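Local structure of cytochrome C (Marichromatium purpuratum 984, 5LO9) at residues G282-C287 with G426-N431; Q383-G388 with T459-W464; A306-P311 with T372-R377. The protein probably oxidises thiosulfate to tetrathionate, and may run the reverse reaction, passing the electrons along a series of covalently bound c-type hemes. All blocks are in the same frame, centred on the assembly; numbering follows the deposited sequence.

Interactions 1 and 3 touch the same heme c from different sides: 282-287 binds it covalently through Cys287, whereas 306-311 and 372-377 hold one of its propionates. Both lie near the bound thiosulfate, with the side chain of Tyr430 about 7 Å and that of Tyr310 about 8 Å from it. Interaction 2 stays clear of the hemes, the Trp464 side chain about 11 Å from a heme c. The three centres are mutually about 26 Å apart, and no two contacts touch; the nearest atoms of interactions 1 and 2 are about 11 Å apart. Along the chain, the segments of interactions 1 and 2 alternate, and interaction 3 falls between the two segments of interaction 1.

Interaction 1 of 3, residues G282-C287 with G426-N431; sequences GNDQTC and GPRSYN. With HEC (heme c), chain E.
Arg428 folds back through bends at chi2 and chi3 and meets Asp284 side-on, NE lying 2.9 Å from Asp284 OD2 and NH2 3.1 Å from Asp284 OD1. This two-nitrogen salt bridge is crossed rather than flat: the guanidinium and carboxylate planes stand 78° apart, and both oxygens are met from above the carboxylate plane. Asn283 CA lies over one guanidinium face. Next to the ion pair the main chains join directly, Asp284 N donating to Arg428 O at 3.2 Å. Arg428 and Ser429 belong to a type I beta turn, Gly426 to Ser429, while 282-287 leads into the Cys-X-X-Cys-His heme-binding motif, whose first cysteine, Cys287, carries the thioether to heme c. Asn283 CG takes the crowded position between backbone N and carbonyl carbon, bringing ND2 within 3.1 Å of Ser429 O for a weak bond; Ser334 O is its stronger partner. Gln285, bent at chi2, brings NE2 to the edge of the Tyr430 ring, 4.4 Å from Tyr430 CD2; the same NE2 bonds a propionate oxygen of another heme c. The Tyr430 ring also borders the Cys287-linked heme, with CD2 3.4 Å from heme CBC, and its hydroxyl reaches Asn471.

Interaction 2 of 3, residues Q383-G388 with T459-W464; sequences QPPAEG and TPQEAW
The Pro385 ring lies over one face of the Trp464 indole and forms the tightly packed part of this contact. Its CD sits 3.9 Å from the centroid of the five-membered ring, only 18° off the normal, so the interaction is a CH-pi contact, with Pro385 CG alongside near the indole CG and CD2. Val439 and Ala443 of helix 439-449 also pack on Trp464, while Phe497 meets its ring at a shallow angle. Trp464 lies near the start of helix 460-470, which opens with a capping box: Thr459 OG1 accepts from Glu462 N, and Glu462 OE1 from Thr459 N. This helix also touches helix 391-401, through Glu462 on Leu397, consistent with the paired terminal helices of a cytochrome c fold. Toward solvent the contact loosens. There the exposed Pro384 brings CA to 3.6 Å from Trp464 CZ2, and Trp464 NE1 gives a weak, bent bond to Gln383 O at 3.1 Å. Gln461 starts with CG anti to its backbone N and bends at chi2 (71°), setting OE1 3.4 Å from Pro385 CB and NE2 3.1 Å from Gly388 O, in the plane of that carbonyl; Asp465 OD1 takes a second bond from the same nitrogen. Gly388 closes the type I beta turn that Pro385 opens.

Interaction 3 of 3, residues A306-P311 with T372-R377; sequences AWVAYP and TAMSGR. With HEC (heme c), chain E; EDO (1,2-ethanediol), chain R.
A heme c propionate is the centre of this contact, gripped by one side chain from each segment. Arg377 meets the carboxylate side-on with two nitrogens: NE lies 2.8 Å from heme O1A, and NH2 is 2.8 Å from heme O2A with an almost straight N-H...O angle of 178°. Tyr310 OH donates to the same O2A at 2.7 Å, so this oxygen takes two bonds; the ring presents its edge to it. Tyrosine ring and guanidinium cross obliquely, their planes 70° apart, with Tyr310 CE2 beside Arg377 NH2. The opposing charges would be expected to keep the propionate ionised.

Around this first shell, the arginine is positioned by its own extended chain, which leaves the backbone with CG anti to N (chi1 -167°). Ala309 CB lies over one guanidinium face, 3.6 Å from Arg377 NH1, and the same nitrogen makes a weak bond to Thr372 O at 2.7 Å. A type II beta turn, Met374 to Arg377, launches the arginine; Gly376 adopts the positive phi of its third position, and its N binds a 1,2-ethanediol, probably from the crystallisation liquor. At the turn's start Met374 SD packs 3.9 Å from Val308 CG2, the two side chains crossing at about a right angle. Tyr310 is followed by a cis peptide to Pro311, and its hydroxyl also bonds Arg326 NE, a residue that lines the thiosulfate pocket.

Arg326 belongs to helix 323-332, whose Met323 packs on Ala306, Trp307 and Tyr310. The Trp307 ring meets Phe361 of helix 351-363, Thr369 of the second subunit packs on Trp307 and Val308, and just beyond Pro311 the chain enters strand 312-314.

Interaction 1 of 3, residues G282-C287 with G426-N431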
loop_
_atom_site.group_PDB
_atom_site.type_symbol
_atom_site.label_atom_id
_atom_site.label_comp_id
_atom_site.label_asym_id
_atom_site.label_seq_id
_atom_site.Cartn_x
_atom_site.Cartn_y
_atom_site.Cartn_z
ATOM N N GLY A 282 0.759 -0.119 24.991
ATOM C CA GLY A 282 0.600 -0.629 26.342
ATOM C C GLY A 282 1.896 -1.014 27.041
ATOM O O GLY A 282 1.913 -1.749 28.044
ATOM N N ASN A 283 3.006 -0.539 26.497
ATOM C CA ASN A 283 4.278 -0.788 27.116
ATOM C C ASN A 283 5.176 0.399 26.829
ATOM O O ASN A 283 4.696 1.475 26.454
ATOM C CB ASN A 283 4.867 -2.125 26.632
ATOM C CG ASN A 283 5.079 -2.162 25.160
ATOM O OD1 ASN A 283 5.130 -1.123 24.500
ATOM N ND2 ASN A 283 5.287 -3.367 24.632
ATOM N N ASP A 284 6.481 0.191 27.046
ATOM C CA ASP A 284 7.508 1.214 26.922
ATOM C C ASP A 284 8.443 0.866 25.769
ATOM O O ASP A 284 9.645 0.682 25.952
ATOM C CB ASP A 284 8.255 1.384 28.250
ATOM C CG ASP A 284 7.380 2.027 29.340
ATOM O OD1 ASP A 284 6.477 2.817 28.986
ATOM O OD2 ASP A 284 7.625 1.790 30.540
ATOM N N GLN A 285 7.878 0.845 24.568
ATOM C CA GLN A 285 8.563 0.484 23.348
ATOM C C GLN A 285 8.284 1.555 22.307
ATOM O O GLN A 285 7.373 2.370 22.464
ATOM C CB GLN A 285 8.084 -0.862 22.837
ATOM C CG GLN A 285 8.245 -1.990 23.837
ATOM C CD GLN A 285 9.682 -2.414 24.127
ATOM O OE1 GLN A 285 10.064 -2.563 25.285
ATOM N NE2 GLN A 285 10.451 -2.674 23.092
ATOM N N THR A 286 9.095 1.556 21.250
ATOM C CA THR A 286 8.809 2.300 20.036
ATOM C C THR A 286 9.203 1.430 18.855
ATOM O O THR A 286 10.047 0.538 18.970
ATOM C CB THR A 286 9.559 3.632 19.926
ATOM O OG1 THR A 286 10.963 3.375 19.759
ATOM C CG2 THR A 286 9.334 4.551 21.134
ATOM N N CYS A 287 8.608 1.735 17.698
ATOM C CA CYS A 287 8.934 1.014 16.474
ATOM C C CYS A 287 10.427 1.097 16.216
ATOM O O CYS A 287 11.056 0.127 15.783
ATOM C CB CYS A 287 8.182 1.612 15.272
ATOM S SG CYS A 287 6.382 1.990 15.401
ATOM N N GLY A 426 9.880 -8.266 31.442
ATOM C CA GLY A 426 9.050 -7.629 32.428
ATOM C C GLY A 426 7.856 -6.949 31.827
ATOM O O GLY A 426 7.642 -6.975 30.616
ATOM N N PRO A 427 7.056 -6.308 32.675
ATOM C CA PRO A 427 5.737 -5.813 32.239
ATOM C C PRO A 427 5.765 -4.650 31.262
ATOM O O PRO A 427 4.706 -4.317 30.718
ATOM C CB PRO A 427 5.067 -5.397 33.556
ATOM C CG PRO A 427 6.209 -5.156 34.497
ATOM C CD PRO A 427 7.245 -6.162 34.121
ATOM N N ARG A 428 6.904 -4.001 31.033
ATOM C CA ARG A 428 6.970 -2.907 30.073
ATOM C C ARG A 428 7.714 -3.284 28.787
ATOM O O ARG A 428 8.082 -2.402 28.005
ATOM C CB ARG A 428 7.617 -1.693 30.719
ATOM C CG ARG A 428 7.098 -1.409 32.086
ATOM C CD ARG A 428 5.664 -1.084 32.096
ATOM N NE ARG A 428 5.374 0.119 31.355
ATOM C CZ ARG A 428 4.181 0.365 30.839
ATOM N NH1 ARG A 428 3.209 -0.530 31.001
ATOM N NH2 ARG A 428 3.966 1.485 30.158
ATOM N N SER A 429 7.920 -4.572 28.542
ATOM C CA SER A 429 8.566 -5.042 27.332
ATOM C C SER A 429 7.516 -5.540 26.334
ATOM O O SER A 429 6.316 -5.491 26.573
ATOM C CB SER A 429 9.557 -6.140 27.704
ATOM O OG SER A 429 10.273 -6.588 26.587
ATOM N N TYR A 430 7.977 -6.016 25.191
ATOM C CA TYR A 430 7.077 -6.640 24.232
ATOM C C TYR A 430 6.456 -7.887 24.838
ATOM O O TYR A 430 7.040 -8.520 25.730
ATOM C CB TYR A 430 7.831 -7.008 22.953
ATOM C CG TYR A 430 9.136 -7.769 23.153
ATOM C CD1 TYR A 430 9.144 -9.170 23.274
ATOM C CD2 TYR A 430 10.347 -7.100 23.210
ATOM C CE1 TYR A 430 10.317 -9.878 23.439
ATOM C CE2 TYR A 430 11.566 -7.813 23.371
ATOM C CZ TYR A 430 11.527 -9.195 23.483
ATOM O OH TYR A 430 12.682 -9.908 23.634
ATOM N N ASN A 431 5.267 -8.262 24.336
ATOM C CA ASN A 431 4.530 -9.343 24.982
ATOM C C ASN A 431 4.874 -10.688 24.330
ATOM O O ASN A 431 5.695 -10.777 23.411
ATOM C CB ASN A 431 3.010 -9.031 25.039
ATOM C CG ASN A 431 2.242 -9.171 23.689
ATOM O OD1 ASN A 431 2.548 -10.007 22.811
ATOM N ND2 ASN A 431 1.168 -8.375 23.581
HETATM FE FE HEC E . 8.087 -4.486 13.812
HETATM C CHA HEC E . 8.497 -6.893 11.286
HETATM C CHB HEC E . 6.449 -2.359 11.565
HETATM C CHC HEC E . 7.445 -2.191 16.417
HETATM C CHD HEC E . 10.046 -6.377 15.911
HETATM N NA HEC E . 7.585 -4.617 11.797
HETATM C C1A HEC E . 7.819 -5.643 10.988
HETATM C C2A HEC E . 7.318 -5.434 9.612
HETATM C C3A HEC E . 6.726 -4.109 9.680
HETATM C C4A HEC E . 6.938 -3.678 11.084
HETATM C CMA HEC E . 6.085 -3.366 8.565
HETATM C CAA HEC E . 7.450 -6.364 8.432
HETATM C CBA HEC E . 8.904 -6.374 7.972
HETATM C CGA HEC E . 9.078 -7.175 6.692
HETATM O O1A HEC E . 10.126 -6.972 6.038
HETATM O O2A HEC E . 8.200 -8.019 6.339
HETATM N NB HEC E . 7.136 -2.636 13.987
HETATM C C1B HEC E . 6.552 -1.961 12.973
HETATM C C2B HEC E . 5.947 -0.696 13.401
HETATM C C3B HEC E . 6.234 -0.653 14.828
HETATM C C4B HEC E . 6.963 -1.909 15.082
HETATM C CMB HEC E . 5.248 0.316 12.566
HETATM C CAB HEC E . 5.838 0.417 15.793
HETATM C CBB HEC E . 4.312 0.433 15.863
HETATM N NC HEC E . 8.634 -4.320 15.821
HETATM C C1C HEC E . 8.310 -3.343 16.683
HETATM C C2C HEC E . 8.951 -3.501 18.009
HETATM C C3C HEC E . 9.713 -4.751 17.855
HETATM C C4C HEC E . 9.450 -5.153 16.454
HETATM C CMC HEC E . 8.802 -2.584 19.196
HETATM C CAC HEC E . 10.632 -5.469 18.827
HETATM C CBC HEC E . 9.978 -5.678 20.155
HETATM N ND HEC E . 9.070 -6.314 13.618
HETATM C C1D HEC E . 9.786 -6.892 14.569
HETATM C C2D HEC E . 10.377 -8.174 14.142
HETATM C C3D HEC E . 9.925 -8.368 12.753
HETATM C C4D HEC E . 9.113 -7.134 12.562
HETATM C CMD HEC E . 11.218 -9.046 15.008
HETATM C CAD HEC E . 10.210 -9.493 11.774
HETATM C CBD HEC E . 9.812 -10.907 12.251
HETATM C CGD HEC E . 8.322 -11.194 12.530
HETATM O O1D HEC E . 7.617 -10.468 13.294
HETATM O O2D HEC E . 7.821 -12.222 11.999
#

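Interaction 2 of 3, residues Q383-G388 with T459-W464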
loop_
_atom_site.group_PDB
_atom_site.type_symbol
_atom_site.label_atom_id
_atom_site.label_comp_id
_atom_site.label_asym_id
_atom_site.label_seq_id
_atom_site.Cartn_x
_atom_site.Cartn_y
_atom_site.Cartn_z
ATOM N N GLN A 383 22.608 -19.950 11.491
ATOM C CA GLN A 383 22.506 -21.402 11.535
ATOM C C GLN A 383 22.179 -21.848 12.953
ATOM O O GLN A 383 22.773 -21.339 13.917
ATOM C CB GLN A 383 23.784 -22.055 11.011
ATOM C CG GLN A 383 23.767 -23.607 11.099
ATOM C CD GLN A 383 22.892 -24.343 10.039
ATOM O OE1 GLN A 383 22.258 -25.366 10.359
ATOM N NE2 GLN A 383 22.872 -23.846 8.783
ATOM N N PRO A 384 21.202 -22.729 13.146
ATOM C CA PRO A 384 20.844 -23.118 14.492
ATOM C C PRO A 384 21.971 -23.919 15.108
ATOM O O PRO A 384 22.687 -24.651 14.404
ATOM C CB PRO A 384 19.580 -23.968 14.306
ATOM C CG PRO A 384 19.652 -24.451 12.926
ATOM C CD PRO A 384 20.316 -23.372 12.159
ATOM N N PRO A 385 22.185 -23.797 16.410
ATOM C CA PRO A 385 23.325 -24.462 17.046
ATOM C C PRO A 385 23.090 -25.955 17.216
ATOM O O PRO A 385 22.046 -26.382 17.719
ATOM C CB PRO A 385 23.438 -23.756 18.402
ATOM C CG PRO A 385 22.070 -23.201 18.672
ATOM C CD PRO A 385 21.266 -23.204 17.390
ATOM N N ALA A 386 24.097 -26.744 16.825
ATOM C CA ALA A 386 24.034 -28.184 17.044
ATOM C C ALA A 386 23.887 -28.493 18.523
ATOM O O ALA A 386 23.052 -29.326 18.900
ATOM C CB ALA A 386 25.286 -28.856 16.477
ATOM N N GLU A 387 24.637 -27.789 19.381
ATOM C CA GLU A 387 24.707 -28.090 20.809
ATOM C C GLU A 387 23.783 -27.211 21.666
ATOM O O GLU A 387 24.050 -27.002 22.859
ATOM C CB GLU A 387 26.160 -27.977 21.272
ATOM C CG GLU A 387 27.174 -28.600 20.254
ATOM C CD GLU A 387 28.597 -28.824 20.820
ATOM O OE1 GLU A 387 28.751 -29.534 21.852
ATOM O OE2 GLU A 387 29.559 -28.290 20.213
ATOM N N GLY A 388 22.690 -26.708 21.084
ATOM C CA GLY A 388 21.662 -26.021 21.840
ATOM C C GLY A 388 22.011 -24.594 22.227
ATOM O O GLY A 388 22.927 -23.980 21.688
ATOM N N THR A 459 29.512 -13.501 18.453
ATOM C CA THR A 459 29.435 -14.650 17.578
ATOM C C THR A 459 28.001 -15.153 17.513
ATOM O O THR A 459 27.173 -14.850 18.383
ATOM C CB THR A 459 30.338 -15.772 18.090
ATOM O OG1 THR A 459 29.898 -16.192 19.388
ATOM C CG2 THR A 459 31.777 -15.294 18.199
ATOM N N PRO A 460 27.675 -15.915 16.479
ATOM C CA PRO A 460 26.335 -16.509 16.415
ATOM C C PRO A 460 25.957 -17.205 17.697
ATOM O O PRO A 460 24.914 -16.887 18.291
ATOM C CB PRO A 460 26.461 -17.483 15.252
ATOM C CG PRO A 460 27.486 -16.849 14.387
ATOM C CD PRO A 460 28.474 -16.233 15.300
ATOM N N GLN A 461 26.840 -18.079 18.193
ATOM C CA GLN A 461 26.523 -18.834 19.394
ATOM C C GLN A 461 26.308 -17.900 20.585
ATOM O O GLN A 461 25.384 -18.101 21.380
ATOM C CB GLN A 461 27.636 -19.846 19.687
ATOM C CG GLN A 461 27.319 -20.802 20.843
ATOM C CD GLN A 461 26.239 -21.829 20.496
ATOM O OE1 GLN A 461 26.421 -22.642 19.575
ATOM N NE2 GLN A 461 25.100 -21.784 21.214
ATOM N N GLU A 462 27.131 -16.858 20.720
ATOM C CA GLU A 462 26.900 -15.925 21.811
ATOM C C GLU A 462 25.525 -15.279 21.637
ATOM O O GLU A 462 24.749 -15.163 22.593
ATOM C CB GLU A 462 28.017 -14.866 21.868
ATOM C CG GLU A 462 29.388 -15.380 22.349
ATOM C CD GLU A 462 30.587 -14.458 22.045
ATOM O OE1 GLU A 462 30.451 -13.402 21.420
ATOM O OE2 GLU A 462 31.719 -14.846 22.354
ATOM N N ALA A 463 25.184 -14.894 20.406
ATOM C CA ALA A 463 23.876 -14.303 20.171
ATOM C C ALA A 463 22.767 -15.261 20.547
ATOM O O ALA A 463 21.796 -14.863 21.200
ATOM C CB ALA A 463 23.732 -13.901 18.706
ATOM N N TRP A 464 22.897 -16.531 20.155
ATOM C CA TRP A 464 21.912 -17.532 20.556
ATOM C C TRP A 464 21.791 -17.650 22.074
ATOM O O TRP A 464 20.686 -17.750 22.612
ATOM C CB TRP A 464 22.280 -18.899 20.007
ATOM C CG TRP A 464 22.010 -19.143 18.572
ATOM C CD1 TRP A 464 22.916 -19.201 17.569
ATOM C CD2 TRP A 464 20.736 -19.395 17.986
ATOM N NE1 TRP A 464 22.292 -19.480 16.385
ATOM C CE2 TRP A 464 20.947 -19.600 16.618
ATOM C CE3 TRP A 464 19.425 -19.463 18.491
ATOM C CZ2 TRP A 464 19.900 -19.855 15.741
ATOM C CZ3 TRP A 464 18.406 -19.717 17.629
ATOM C CH2 TRP A 464 18.643 -19.916 16.264
#

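Interaction 3 of 3, residues A306-P311 with T372-R377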
loop_
_atom_site.group_PDB
_atom_site.type_symbol
_atom_site.label_atom_id
_atom_site.label_comp_id
_atom_site.label_asym_id
_atom_site.label_seq_id
_atom_site.Cartn_x
_atom_site.Cartn_y
_atom_site.Cartn_z
ATOM N N ALA A 306 10.114 -3.721 3.334
ATOM C CA ALA A 306 8.829 -4.304 3.669
ATOM C C ALA A 306 7.717 -3.745 2.794
ATOM O O ALA A 306 6.815 -4.486 2.403
ATOM C CB ALA A 306 8.513 -4.053 5.141
ATOM N N TRP A 307 7.777 -2.454 2.463
ATOM C CA TRP A 307 6.699 -1.844 1.691
ATOM C C TRP A 307 6.393 -2.613 0.409
ATOM O O TRP A 307 5.221 -2.832 0.072
ATOM C CB TRP A 307 7.053 -0.401 1.344
ATOM C CG TRP A 307 5.948 0.276 0.588
ATOM C CD1 TRP A 307 5.879 0.537 -0.768
ATOM C CD2 TRP A 307 4.729 0.741 1.144
ATOM N NE1 TRP A 307 4.688 1.135 -1.062
ATOM C CE2 TRP A 307 3.968 1.278 0.097
ATOM C CE3 TRP A 307 4.203 0.754 2.432
ATOM C CZ2 TRP A 307 2.724 1.839 0.309
ATOM C CZ3 TRP A 307 2.954 1.306 2.632
ATOM C CH2 TRP A 307 2.232 1.829 1.581
ATOM N N VAL A 308 7.432 -3.032 -0.321
ATOM C CA VAL A 308 7.253 -3.663 -1.629
ATOM C C VAL A 308 6.962 -5.139 -1.517
ATOM O O VAL A 308 6.823 -5.809 -2.545
ATOM C CB VAL A 308 8.493 -3.522 -2.532
ATOM C CG1 VAL A 308 8.783 -2.053 -2.861
ATOM C CG2 VAL A 308 9.744 -4.178 -1.852
ATOM N N ALA A 309 6.894 -5.662 -0.303
ATOM C CA ALA A 309 6.741 -7.086 -0.042
ATOM C C ALA A 309 5.333 -7.474 0.396
ATOM O O ALA A 309 5.035 -8.668 0.492
ATOM C CB ALA A 309 7.730 -7.512 1.054
ATOM N N TYR A 310 4.482 -6.505 0.713
ATOM C CA TYR A 310 3.123 -6.765 1.159
ATOM C C TYR A 310 2.142 -6.175 0.151
ATOM O O TYR A 310 2.413 -5.115 -0.442
ATOM C CB TYR A 310 2.857 -6.159 2.545
ATOM C CG TYR A 310 3.579 -6.845 3.678
ATOM C CD1 TYR A 310 2.932 -7.761 4.496
ATOM C CD2 TYR A 310 4.908 -6.593 3.917
ATOM C CE1 TYR A 310 3.599 -8.392 5.524
ATOM C CE2 TYR A 310 5.570 -7.212 4.943
ATOM C CZ TYR A 310 4.927 -8.103 5.737
ATOM O OH TYR A 310 5.632 -8.709 6.746
ATOM N N PRO A 311 0.980 -6.815 -0.049
ATOM C CA PRO A 311 0.397 -8.023 0.550
ATOM C C PRO A 311 1.210 -9.305 0.435
ATOM O O PRO A 311 1.845 -9.511 -0.599
ATOM C CB PRO A 311 -0.894 -8.199 -0.248
ATOM C CG PRO A 311 -1.263 -6.876 -0.647
ATOM C CD PRO A 311 0.026 -6.179 -0.963
ATOM N N THR A 372 10.308 -9.468 -2.917
ATOM C CA THR A 372 10.171 -9.918 -1.540
ATOM C C THR A 372 11.509 -10.302 -0.917
ATOM O O THR A 372 11.523 -10.821 0.201
ATOM C CB THR A 372 9.211 -11.101 -1.461
ATOM O OG1 THR A 372 9.861 -12.274 -1.945
ATOM C CG2 THR A 372 7.972 -10.840 -2.326
ATOM N N ALA A 373 12.620 -10.088 -1.623
ATOM C CA ALA A 373 13.953 -10.443 -1.159
ATOM C C ALA A 373 14.938 -9.322 -1.417
ATOM O O ALA A 373 16.070 -9.548 -1.846
ATOM C CB ALA A 373 14.452 -11.725 -1.817
ATOM N N MET A 374 14.536 -8.092 -1.169
ATOM C CA MET A 374 15.497 -7.007 -1.258
ATOM C C MET A 374 16.631 -7.264 -0.281
ATOM O O MET A 374 16.408 -7.730 0.835
ATOM C CB MET A 374 14.831 -5.662 -0.945
ATOM C CG MET A 374 14.060 -5.024 -2.105
ATOM S SD MET A 374 13.531 -3.391 -1.604
ATOM C CE MET A 374 14.891 -2.405 -2.171
ATOM N N SER A 375 17.858 -7.030 -0.733
ATOM C CA SER A 375 19.008 -7.182 0.140
ATOM C C SER A 375 18.914 -6.200 1.302
ATOM O O SER A 375 18.740 -4.993 1.107
ATOM C CB SER A 375 20.298 -6.972 -0.642
ATOM O OG SER A 375 21.371 -6.684 0.240
ATOM N N GLY A 376 19.023 -6.731 2.516
ATOM C CA GLY A 376 18.891 -5.955 3.729
ATOM C C GLY A 376 17.616 -6.237 4.482
ATOM O O GLY A 376 17.445 -5.729 5.592
ATOM N N ARG A 377 16.714 -7.025 3.920
ATOM C CA ARG A 377 15.424 -7.199 4.547
ATOM C C ARG A 377 15.554 -8.017 5.816
ATOM O O ARG A 377 16.326 -8.976 5.869
ATOM C CB ARG A 377 14.467 -7.881 3.603
ATOM C CG ARG A 377 13.049 -7.776 4.115
ATOM C CD ARG A 377 12.103 -8.612 3.312
ATOM N NE ARG A 377 10.791 -8.687 3.922
ATOM C CZ ARG A 377 9.809 -9.404 3.419
ATOM N NH1 ARG A 377 10.020 -10.064 2.295
ATOM N NH2 ARG A 377 8.637 -9.456 4.034
HETATM FE FE HEC E . 8.087 -4.486 13.812
HETATM C CHA HEC E . 8.497 -6.893 11.286
HETATM C CHB HEC E . 6.449 -2.359 11.565
HETATM C CHC HEC E . 7.445 -2.191 16.417
HETATM C CHD HEC E . 10.046 -6.377 15.911
HETATM N NA HEC E . 7.585 -4.617 11.797
HETATM C C1A HEC E . 7.819 -5.643 10.988
HETATM C C2A HEC E . 7.318 -5.434 9.612
HETATM C C3A HEC E . 6.726 -4.109 9.680
HETATM C C4A HEC E . 6.938 -3.678 11.084
HETATM C CMA HEC E . 6.085 -3.366 8.565
HETATM C CAA HEC E . 7.450 -6.364 8.432
HETATM C CBA HEC E . 8.904 -6.374 7.972
HETATM C CGA HEC E . 9.078 -7.175 6.692
HETATM O O1A HEC E . 10.126 -6.972 6.038
HETATM O O2A HEC E . 8.200 -8.019 6.339
HETATM N NB HEC E . 7.136 -2.636 13.987
HETATM C C1B HEC E . 6.552 -1.961 12.973
HETATM C C2B HEC E . 5.947 -0.696 13.401
HETATM C C3B HEC E . 6.234 -0.653 14.828
HETATM C C4B HEC E . 6.963 -1.909 15.082
HETATM C CMB HEC E . 5.248 0.316 12.566
HETATM C CAB HEC E . 5.838 0.417 15.793
HETATM C CBB HEC E . 4.312 0.433 15.863
HETATM N NC HEC E . 8.634 -4.320 15.821
HETATM C C1C HEC E . 8.310 -3.343 16.683
HETATM C C2C HEC E . 8.951 -3.501 18.009
HETATM C C3C HEC E . 9.713 -4.751 17.855
HETATM C C4C HEC E . 9.450 -5.153 16.454
HETATM C CMC HEC E . 8.802 -2.584 19.196
HETATM C CAC HEC E . 10.632 -5.469 18.827
HETATM C CBC HEC E . 9.978 -5.678 20.155
HETATM N ND HEC E . 9.070 -6.314 13.618
HETATM C C1D HEC E . 9.786 -6.892 14.569
HETATM C C2D HEC E . 10.377 -8.174 14.142
HETATM C C3D HEC E . 9.925 -8.368 12.753
HETATM C C4D HEC E . 9.113 -7.134 12.562
HETATM C CMD HEC E . 11.218 -9.046 15.008
HETATM C CAD HEC E . 10.210 -9.493 11.774
HETATM C CBD HEC E . 9.812 -10.907 12.251
HETATM C CGD HEC E . 8.322 -11.194 12.530
HETATM O O1D HEC E . 7.617 -10.468 13.294
HETATM O O2D HEC E . 7.821 -12.222 11.999
HETATM C C1 EDO R . 18.895 -10.751 3.124
HETATM O O1 EDO R . 19.819 -9.643 3.027
HETATM C C2 EDO R . 17.499 -10.290 2.739
HETATM O O2 EDO R . 16.997 -11.044 1.620
#